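Local coordinates for protein myosin-I heavy chain (Dictyostelium discoideum, PDB 5EJR) that works as an actin-based class VII myosin motor with ATPase activity, here represented by a MyTH4-FERM unit of its tail, and takes part in adhesion and early phagocytosis, at residues 67-72 with 110-114; 243-249 with 316-322; 345-349 with 389-394. All blocks are in the same frame, centred on the assembly; numbering follows the deposited sequence.

The three contacts follow in series along the chain. Contact 1 joins helices 58-75 and 104-113 of the MyTH4 domain. Contacts 2 and 3 belong to the FERM domain: contact 2 sets the loop after helix 232-243, in the ubiquitin-like lobe, against the start of helix 317-332, and contact 3 packs helix 341-355 on helix 383-394 inside the helical middle lobe. Contact 1 lies across the chain's centre from the others, its centre about 50 Å from that of contact 2 and 69 Å from that of contact 3. Contacts 2 and 3 are about 30 Å apart between centres. They lie in separate parts of an elongated tail: one domain core, one lobe junction and one helix pair.

Contact 1. Residues 67-72 with 110-114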
loop_
_atom_site.group_PDB
_atom_site.type_symbol
_atom_site.label_atom_id
_atom_site.label_comp_id
_atom_site.label_asym_id
_atom_site.label_seq_id
_atom_site.Cartn_x
_atom_site.Cartn_y
_atom_site.Cartn_z
ATOM N N ASN A 67 -14.060 12.133 -18.976
ATOM C CA ASN A 67 -14.468 11.847 -17.599
ATOM C C ASN A 67 -15.934 11.433 -17.526
ATOM O O ASN A 67 -16.264 10.493 -16.793
ATOM C CB ASN A 67 -14.263 13.060 -16.717
ATOM C CG ASN A 67 -14.456 12.739 -15.257
ATOM O OD1 ASN A 67 -13.572 12.217 -14.583
ATOM N ND2 ASN A 67 -15.634 12.982 -14.759
ATOM N N PHE A 68 -16.815 12.142 -18.290
ATOM C CA PHE A 68 -18.239 11.841 -18.319
ATOM C C PHE A 68 -18.497 10.430 -18.767
ATOM O O PHE A 68 -19.209 9.709 -18.069
ATOM C CB PHE A 68 -19.030 12.847 -19.162
ATOM C CG PHE A 68 -20.511 12.758 -18.890
ATOM C CD1 PHE A 68 -21.073 13.408 -17.799
ATOM C CD2 PHE A 68 -21.341 12.011 -19.713
ATOM C CE1 PHE A 68 -22.440 13.321 -17.544
ATOM C CE2 PHE A 68 -22.705 11.911 -19.448
ATOM C CZ PHE A 68 -23.244 12.575 -18.374
ATOM N N SER A 69 -17.872 10.011 -19.881
ATOM C CA SER A 69 -18.015 8.645 -20.389
ATOM C C SER A 69 -17.512 7.602 -19.370
ATOM O O SER A 69 -18.061 6.507 -19.320
ATOM C CB SER A 69 -17.342 8.479 -21.752
ATOM O OG SER A 69 -15.928 8.527 -21.690
ATOM N N GLU A 70 -16.511 7.967 -18.530
ATOM C CA GLU A 70 -15.978 7.084 -17.488
ATOM C C GLU A 70 -16.983 6.938 -16.338
ATOM O O GLU A 70 -17.185 5.822 -15.846
ATOM C CB GLU A 70 -14.594 7.551 -17.012
ATOM C CG GLU A 70 -13.531 7.320 -18.076
ATOM C CD GLU A 70 -12.097 7.680 -17.751
ATOM O OE1 GLU A 70 -11.842 8.268 -16.676
ATOM O OE2 GLU A 70 -11.224 7.395 -18.601
ATOM N N ILE A 71 -17.644 8.055 -15.949
ATOM C CA ILE A 71 -18.708 8.065 -14.938
ATOM C C ILE A 71 -19.828 7.108 -15.411
ATOM O O ILE A 71 -20.254 6.226 -14.660
ATOM C CB ILE A 71 -19.184 9.515 -14.656
ATOM C CG1 ILE A 71 -18.092 10.275 -13.875
ATOM C CG2 ILE A 71 -20.526 9.540 -13.910
ATOM C CD1 ILE A 71 -18.414 11.708 -13.415
ATOM N N MET A 72 -20.206 7.224 -16.703
ATOM C CA MET A 72 -21.199 6.376 -17.367
ATOM C C MET A 72 -20.808 4.899 -17.333
ATOM O O MET A 72 -21.666 4.049 -17.131
ATOM C CB MET A 72 -21.431 6.859 -18.806
ATOM C CG MET A 72 -22.166 8.186 -18.886
ATOM S SD MET A 72 -22.671 8.622 -20.578
ATOM C CE MET A 72 -23.733 7.228 -20.977
ATOM N N GLN A 110 -21.151 16.297 -12.683
ATOM C CA GLN A 110 -21.442 15.199 -13.631
ATOM C C GLN A 110 -21.981 13.973 -12.916
ATOM O O GLN A 110 -22.848 13.284 -13.462
ATOM C CB GLN A 110 -20.206 14.759 -14.426
ATOM C CG GLN A 110 -19.721 15.722 -15.499
ATOM C CD GLN A 110 -18.522 15.175 -16.257
ATOM O OE1 GLN A 110 -17.977 14.102 -15.961
ATOM N NE2 GLN A 110 -18.118 15.880 -17.301
ATOM N N ALA A 111 -21.406 13.652 -11.722
ATOM C CA ALA A 111 -21.794 12.471 -10.957
ATOM C C ALA A 111 -23.211 12.677 -10.448
ATOM O O ALA A 111 -24.051 11.795 -10.642
ATOM C CB ALA A 111 -20.823 12.240 -9.797
ATOM N N TYR A 112 -23.480 13.852 -9.848
ATOM C CA TYR A 112 -24.785 14.203 -9.305
ATOM C C TYR A 112 -25.889 14.226 -10.376
ATOM O O TYR A 112 -26.933 13.596 -10.187
ATOM C CB TYR A 112 -24.760 15.521 -8.508
ATOM C CG TYR A 112 -26.136 15.833 -7.964
ATOM C CD1 TYR A 112 -26.635 15.159 -6.851
ATOM C CD2 TYR A 112 -27.002 16.684 -8.652
ATOM C CE1 TYR A 112 -27.939 15.369 -6.401
ATOM C CE2 TYR A 112 -28.307 16.903 -8.209
ATOM C CZ TYR A 112 -28.770 16.240 -7.087
ATOM O OH TYR A 112 -30.050 16.457 -6.655
ATOM N N ARG A 113 -25.657 14.944 -11.489
ATOM C CA ARG A 113 -26.596 15.031 -12.623
ATOM C C ARG A 113 -27.047 13.624 -13.034
ATOM O O ARG A 113 -28.232 13.397 -13.266
ATOM C CB ARG A 113 -25.928 15.751 -13.812
ATOM C CG ARG A 113 -26.540 15.454 -15.181
ATOM C CD ARG A 113 -25.509 15.572 -16.276
ATOM N NE ARG A 113 -25.958 14.993 -17.536
ATOM C CZ ARG A 113 -26.481 15.695 -18.536
ATOM N NH1 ARG A 113 -26.672 17.002 -18.409
ATOM N NH2 ARG A 113 -26.825 15.096 -19.666
ATOM N N GLN A 114 -26.110 12.672 -13.079
ATOM C CA GLN A 114 -26.448 11.327 -13.515
ATOM C C GLN A 114 -27.261 10.518 -12.473
ATOM O O GLN A 114 -27.838 9.494 -12.828
ATOM C CB GLN A 114 -25.199 10.602 -13.996
ATOM C CG GLN A 114 -24.667 11.151 -15.334
ATOM C CD GLN A 114 -25.591 10.880 -16.507
ATOM O OE1 GLN A 114 -26.462 11.684 -16.858
ATOM N NE2 GLN A 114 -25.432 9.729 -17.123
#
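Segments 67-72 and 110-114 face each other with Phe68 CA 6.6 Å from Gln110 CA and Ile71 CA 6.7 Å from Ala111 CA, while Met72 and Gln114 stand further apart. Gln110 reaches across with its chain extended beyond CG. Its OE1 accepts from Asn67 ND2 at 2.9 Å, a fairly straight bond (163° at the hydrogen) lying in the Asn67 amide plane but coming from above the carbonyl plane of Gln110, while Asn67 OD1 accepts from Arg96 NH1. The Gln110 amide, held at its other end by NE2 donating to Ala64 O, stands almost perpendicular to the Phe68 ring and meets its edge, Gln110 CD lying 3.5 Å from Phe68 CD1. At that ring's far end, Phe68 CZ comes within 3.4 Å of Gln114 CD. Gln114 bends back at chi2 (-67°), which brings its amide to the ring, and its OE1 accepts from Asn45 N. Arg113 NE approaches the same CZ, its guanidinium steeply inclined to the ring, and NH1 donates to Ala41 O. Ile71 CD1 fits against Gln110 CB at 3.7 Å. All touching residues are buried: Ile93 of helix 86-99 packs on Asn67 and Ile71, and Leu130 of helix 121-137 on Ile71 and Ala111.

Contact 2. Residues 243-249 with 316-322. With EDO (1,2-ethanediol), chain G.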
loop_
_atom_site.group_PDB
_atom_site.type_symbol
_atom_site.label_atom_id
_atom_site.label_comp_id
_atom_site.label_asym_id
_atom_site.label_seq_id
_atom_site.Cartn_x
_atom_site.Cartn_y
_atom_site.Cartn_z
ATOM N N TYR A 243 -1.287 -11.019 17.305
ATOM C CA TYR A 243 -0.356 -12.147 17.335
ATOM C C TYR A 243 0.238 -12.392 18.726
ATOM O O TYR A 243 0.611 -13.515 19.039
ATOM C CB TYR A 243 0.753 -11.936 16.299
ATOM C CG TYR A 243 1.437 -13.220 15.897
ATOM C CD1 TYR A 243 0.906 -14.032 14.900
ATOM C CD2 TYR A 243 2.626 -13.619 16.499
ATOM C CE1 TYR A 243 1.527 -15.218 14.528
ATOM C CE2 TYR A 243 3.244 -14.820 16.156
ATOM C CZ TYR A 243 2.698 -15.610 15.157
ATOM O OH TYR A 243 3.337 -16.754 14.752
ATOM N N GLY A 244 0.302 -11.349 19.550
ATOM C CA GLY A 244 0.836 -11.446 20.899
ATOM C C GLY A 244 2.214 -10.829 21.079
ATOM O O GLY A 244 2.843 -11.070 22.107
ATOM N N ILE A 245 2.709 -10.025 20.093
ATOM C CA ILE A 245 4.015 -9.363 20.202
ATOM C C ILE A 245 3.832 -8.281 21.289
ATOM O O ILE A 245 2.792 -7.619 21.292
ATOM C CB ILE A 245 4.429 -8.771 18.818
ATOM C CG1 ILE A 245 4.673 -9.899 17.772
ATOM C CG2 ILE A 245 5.641 -7.815 18.928
ATOM C CD1 ILE A 245 4.569 -9.465 16.305
ATOM N N SER A 246 4.796 -8.153 22.231
ATOM C CA SER A 246 4.706 -7.185 23.306
ATOM C C SER A 246 4.780 -5.784 22.780
ATOM O O SER A 246 5.389 -5.538 21.737
ATOM C CB SER A 246 5.775 -7.411 24.375
ATOM O OG SER A 246 7.000 -6.770 24.045
ATOM N N GLN A 247 4.198 -4.854 23.546
ATOM C CA GLN A 247 4.127 -3.440 23.207
ATOM C C GLN A 247 5.458 -2.867 22.751
ATOM O O GLN A 247 5.507 -2.234 21.701
ATOM C CB GLN A 247 3.524 -2.639 24.389
ATOM C CG GLN A 247 3.746 -1.104 24.356
ATOM C CD GLN A 247 3.259 -0.428 23.096
ATOM O OE1 GLN A 247 2.248 -0.811 22.493
ATOM N NE2 GLN A 247 4.012 0.562 22.645
ATOM N N GLN A 248 6.532 -3.130 23.493
ATOM C CA GLN A 248 7.858 -2.588 23.189
ATOM C C GLN A 248 8.502 -3.138 21.913
ATOM O O GLN A 248 9.365 -2.468 21.343
ATOM C CB GLN A 248 8.799 -2.763 24.389
ATOM C CG GLN A 248 8.472 -1.820 25.557
ATOM C CD GLN A 248 8.627 -0.351 25.214
ATOM O OE1 GLN A 248 9.738 0.182 25.136
ATOM N NE2 GLN A 248 7.507 0.336 25.012
ATOM N N SER A 249 8.079 -4.330 21.457
ATOM C CA SER A 249 8.667 -4.961 20.266
ATOM C C SER A 249 7.981 -4.591 18.967
ATOM O O SER A 249 8.560 -4.771 17.894
ATOM C CB SER A 249 8.644 -6.480 20.413
ATOM O OG SER A 249 9.428 -6.899 21.516
ATOM N N ASP A 316 10.741 -11.142 25.000
ATOM C CA ASP A 316 9.510 -11.263 24.261
ATOM C C ASP A 316 9.677 -12.574 23.484
ATOM O O ASP A 316 10.291 -12.565 22.412
ATOM C CB ASP A 316 9.292 -10.066 23.317
ATOM C CG ASP A 316 7.934 -10.047 22.635
ATOM O OD1 ASP A 316 7.330 -11.119 22.498
ATOM O OD2 ASP A 316 7.527 -8.969 22.150
ATOM N N ASP A 317 9.096 -13.674 24.001
ATOM C CA ASP A 317 9.207 -14.988 23.365
ATOM C C ASP A 317 8.428 -15.123 22.048
ATOM O O ASP A 317 8.831 -15.923 21.197
ATOM C CB ASP A 317 8.870 -16.148 24.316
ATOM C CG ASP A 317 7.565 -16.006 25.052
ATOM O OD1 ASP A 317 7.554 -15.337 26.115
ATOM O OD2 ASP A 317 6.565 -16.598 24.597
ATOM N N ILE A 318 7.368 -14.336 21.854
ATOM C CA ILE A 318 6.614 -14.345 20.593
ATOM C C ILE A 318 7.458 -13.668 19.512
ATOM O O ILE A 318 7.592 -14.195 18.390
ATOM C CB ILE A 318 5.196 -13.710 20.751
ATOM C CG1 ILE A 318 4.306 -14.475 21.804
ATOM C CG2 ILE A 318 4.484 -13.568 19.421
ATOM C CD1 ILE A 318 4.205 -16.013 21.628
ATOM N N CYS A 319 8.048 -12.509 19.857
ATOM C CA CYS A 319 8.925 -11.800 18.943
ATOM C C CYS A 319 10.162 -12.662 18.638
ATOM O O CYS A 319 10.608 -12.667 17.495
ATOM C CB CYS A 319 9.320 -10.431 19.497
ATOM S SG CYS A 319 10.689 -9.628 18.625
ATOM N N PHE A 320 10.715 -13.366 19.643
ATOM C CA PHE A 320 11.898 -14.195 19.441
ATOM C C PHE A 320 11.575 -15.319 18.464
ATOM O O PHE A 320 12.364 -15.596 17.574
ATOM C CB PHE A 320 12.426 -14.783 20.750
ATOM C CG PHE A 320 13.658 -15.639 20.565
ATOM C CD1 PHE A 320 14.820 -15.108 20.013
ATOM C CD2 PHE A 320 13.654 -16.984 20.927
ATOM C CE1 PHE A 320 15.945 -15.917 19.799
ATOM C CE2 PHE A 320 14.791 -17.791 20.712
ATOM C CZ PHE A 320 15.929 -17.243 20.179
ATOM N N GLU A 321 10.405 -15.931 18.628
ATOM C CA GLU A 321 9.963 -17.026 17.777
ATOM C C GLU A 321 9.775 -16.574 16.313
ATOM O O GLU A 321 10.234 -17.257 15.388
ATOM C CB GLU A 321 8.709 -17.702 18.376
ATOM C CG GLU A 321 8.301 -19.008 17.704
ATOM C CD GLU A 321 9.394 -20.051 17.533
ATOM O OE1 GLU A 321 10.341 -20.078 18.351
ATOM O OE2 GLU A 321 9.300 -20.844 16.572
ATOM N N LEU A 322 9.172 -15.402 16.112
ATOM C CA LEU A 322 8.989 -14.851 14.775
ATOM C C LEU A 322 10.314 -14.484 14.155
ATOM O O LEU A 322 10.495 -14.666 12.953
ATOM C CB LEU A 322 8.063 -13.654 14.765
ATOM C CG LEU A 322 6.590 -13.938 14.944
ATOM C CD1 LEU A 322 5.830 -12.627 15.113
ATOM C CD2 LEU A 322 6.011 -14.763 13.759
HETATM C C1 EDO G . 12.494 -5.613 21.520
HETATM O O1 EDO G . 13.379 -4.514 21.433
HETATM C C2 EDO G . 13.050 -6.811 20.716
HETATM O O2 EDO G . 12.316 -7.984 21.057
HETATM O O HOH W 1 5.043 -11.253 23.707
#
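Asp316 OD2 takes three hydrogen bonds from the facing loop: Ser246 N at 2.9 Å, Ser246 OG at 3.0 Å and Ser249 OG at 2.9 Å. Ser246 N arrives on the syn side and Ser249 OG on the anti side, both tilted out of the carboxylate plane, while Ser246 OG comes from well above it. A chi1 of 86° sets the Ser246 hydroxyl between its backbone N and carbonyl carbon, near enough to the N-H for both to reach one oxygen. The other oxygen, OD1, caps the N-terminus of helix 317-332 by accepting from Cys319 N (3.1 Å, 171° at the hydrogen) and weakly from Ile318 N. A water donating to both OD1 and Gly244 O adds a bridge. So many donors would probably stabilise a negative charge on Asp316. Beside these polar bonds lies an apolar patch. Ile318 CG2 meets the edge of the Tyr243 ring, 3.5 Å from CD2, and Leu322 CD1 touches both Tyr243 CE2 (3.5 Å) and Ile245 CD1 (3.6 Å). Further out, Tyr243 is fixed by Asp218, which binds its OH, and by stacking with Phe216; Phe253 of strand 253-259 backs Ile245, Cys319 and Leu322. Gly244, with positive phi, is the C-prime residue of a Schellman motif ending helix 232-243. The N-cap aspartate thus both caps a helix of the FERM middle lobe and holds a loop of the ubiquitin-like lobe.

Contact 3. Residues 345-349 with 389-394; sequences SIIAA and MIESQI
Gln393 lies across Ile346, with its CG against Ser345 and its CB against Ala349. Chi1 of -62° and chi2 of -57° fold it back, which brings OE1 to 3.3 Å from Ile346 CG1, with CG resting 3.9 Å from Ser345 CB. Ser345 also fills the close approach of the helices, its CA only 4.8 Å from Ile390 CA. Its OG sits 3.3 Å from Met389 CB, while its polar need is met within its own helix by Glu341 O. Further along, the methyl of Ala348 meets Ile390 CD1 at 3.6 Å, and Ala349 CB touches Ile394 CG1 at 3.7 Å. The axes of these two segments of the FERM middle lobe approach to 8.3 Å and cross at -65°, a separation suited to the small Ser345, Ala348 and Ala349 at the interface. Ile346 also touches Leu412 of helix 402-416, and Ile347, away from the contact, packs on Phe409 and Ile413; Ile390 also touches Ile352, one turn on from Ala348. The chemistry is mostly van der Waals fit between small residues and the aliphatic parts of larger ones, with Gln393 OE1 and Ser345 OG also lying against carbon, so the association rests on shape more than on directed polar bonds.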
loop_
_atom_site.group_PDB
_atom_site.type_symbol
_atom_site.label_atom_id
_atom_site.label_comp_id
_atom_site.label_asym_id
_atom_site.label_seq_id
_atom_site.Cartn_x
_atom_site.Cartn_y
_atom_site.Cartn_z
ATOM N N SER A 345 27.574 -26.871 7.628
ATOM C CA SER A 345 27.409 -28.177 8.292
ATOM C C SER A 345 27.118 -27.957 9.777
ATOM O O SER A 345 26.342 -28.697 10.360
ATOM C CB SER A 345 28.690 -28.995 8.138
ATOM O OG SER A 345 28.747 -29.491 6.811
ATOM N N ILE A 346 27.737 -26.937 10.392
ATOM C CA ILE A 346 27.464 -26.612 11.819
ATOM C C ILE A 346 26.020 -26.105 11.921
ATOM O O ILE A 346 25.291 -26.501 12.830
ATOM C CB ILE A 346 28.511 -25.580 12.378
ATOM C CG1 ILE A 346 29.899 -26.244 12.501
ATOM C CG2 ILE A 346 28.073 -25.012 13.763
ATOM C CD1 ILE A 346 31.148 -25.258 12.528
ATOM N N ILE A 347 25.596 -25.253 10.951
ATOM C CA ILE A 347 24.238 -24.703 10.916
ATOM C C ILE A 347 23.245 -25.829 10.753
ATOM O O ILE A 347 22.288 -25.921 11.510
ATOM C CB ILE A 347 24.075 -23.577 9.852
ATOM C CG1 ILE A 347 24.876 -22.308 10.300
ATOM C CG2 ILE A 347 22.581 -23.224 9.642
ATOM C CD1 ILE A 347 25.305 -21.335 9.089
ATOM N N ALA A 348 23.505 -26.716 9.778
ATOM C CA ALA A 348 22.656 -27.873 9.521
ATOM C C ALA A 348 22.560 -28.727 10.788
ATOM O O ALA A 348 21.449 -29.031 11.191
ATOM C CB ALA A 348 23.221 -28.664 8.348
ATOM N N ALA A 349 23.696 -28.958 11.519
ATOM C CA ALA A 349 23.676 -29.740 12.777
ATOM C C ALA A 349 22.764 -29.154 13.843
ATOM O O ALA A 349 21.998 -29.902 14.451
ATOM C CB ALA A 349 25.082 -29.963 13.325
ATOM N N MET A 389 29.643 -34.723 6.456
ATOM C CA MET A 389 30.129 -33.499 7.118
ATOM C C MET A 389 29.205 -33.094 8.287
ATOM O O MET A 389 29.677 -32.676 9.332
ATOM C CB MET A 389 30.280 -32.350 6.110
ATOM C CG MET A 389 31.465 -32.514 5.199
ATOM S SD MET A 389 31.627 -31.128 4.061
ATOM C CE MET A 389 32.449 -29.931 5.157
ATOM N N ILE A 390 27.895 -33.223 8.094
ATOM C CA ILE A 390 26.889 -32.913 9.101
ATOM C C ILE A 390 26.994 -33.936 10.258
ATOM O O ILE A 390 27.012 -33.545 11.433
ATOM C CB ILE A 390 25.496 -32.796 8.459
ATOM C CG1 ILE A 390 25.442 -31.542 7.568
ATOM C CG2 ILE A 390 24.394 -32.758 9.495
ATOM C CD1 ILE A 390 24.350 -31.544 6.525
ATOM N N GLU A 391 27.151 -35.246 9.915
ATOM C CA GLU A 391 27.340 -36.281 10.927
ATOM C C GLU A 391 28.551 -35.935 11.837
ATOM O O GLU A 391 28.448 -36.029 13.064
ATOM C CB GLU A 391 27.490 -37.650 10.226
ATOM C CG GLU A 391 27.826 -38.806 11.130
ATOM C CD GLU A 391 27.927 -40.062 10.289
ATOM O OE1 GLU A 391 28.957 -40.203 9.600
ATOM O OE2 GLU A 391 26.924 -40.801 10.177
ATOM N N SER A 392 29.640 -35.454 11.253
ATOM C CA SER A 392 30.823 -35.044 12.020
ATOM C C SER A 392 30.546 -33.866 13.005
ATOM O O SER A 392 31.016 -33.898 14.140
ATOM C CB SER A 392 31.993 -34.737 11.094
ATOM O OG SER A 392 32.486 -35.930 10.508
ATOM N N GLN A 393 29.773 -32.864 12.580
ATOM C CA GLN A 393 29.445 -31.713 13.437
ATOM C C GLN A 393 28.493 -32.074 14.566
ATOM O O GLN A 393 28.602 -31.517 15.672
ATOM C CB GLN A 393 28.932 -30.519 12.619
ATOM C CG GLN A 393 29.992 -30.013 11.627
ATOM C CD GLN A 393 31.288 -29.620 12.308
ATOM O OE1 GLN A 393 31.308 -29.080 13.425
ATOM N NE2 GLN A 393 32.405 -29.962 11.684
ATOM N N ILE A 394 27.570 -33.031 14.291
ATOM C CA ILE A 394 26.616 -33.543 15.275
ATOM C C ILE A 394 27.381 -34.179 16.473
ATOM O O ILE A 394 26.964 -33.979 17.620
ATOM C CB ILE A 394 25.541 -34.458 14.623
ATOM C CG1 ILE A 394 24.566 -33.589 13.772
ATOM C CG2 ILE A 394 24.775 -35.284 15.682
ATOM C CD1 ILE A 394 23.554 -34.330 12.920
#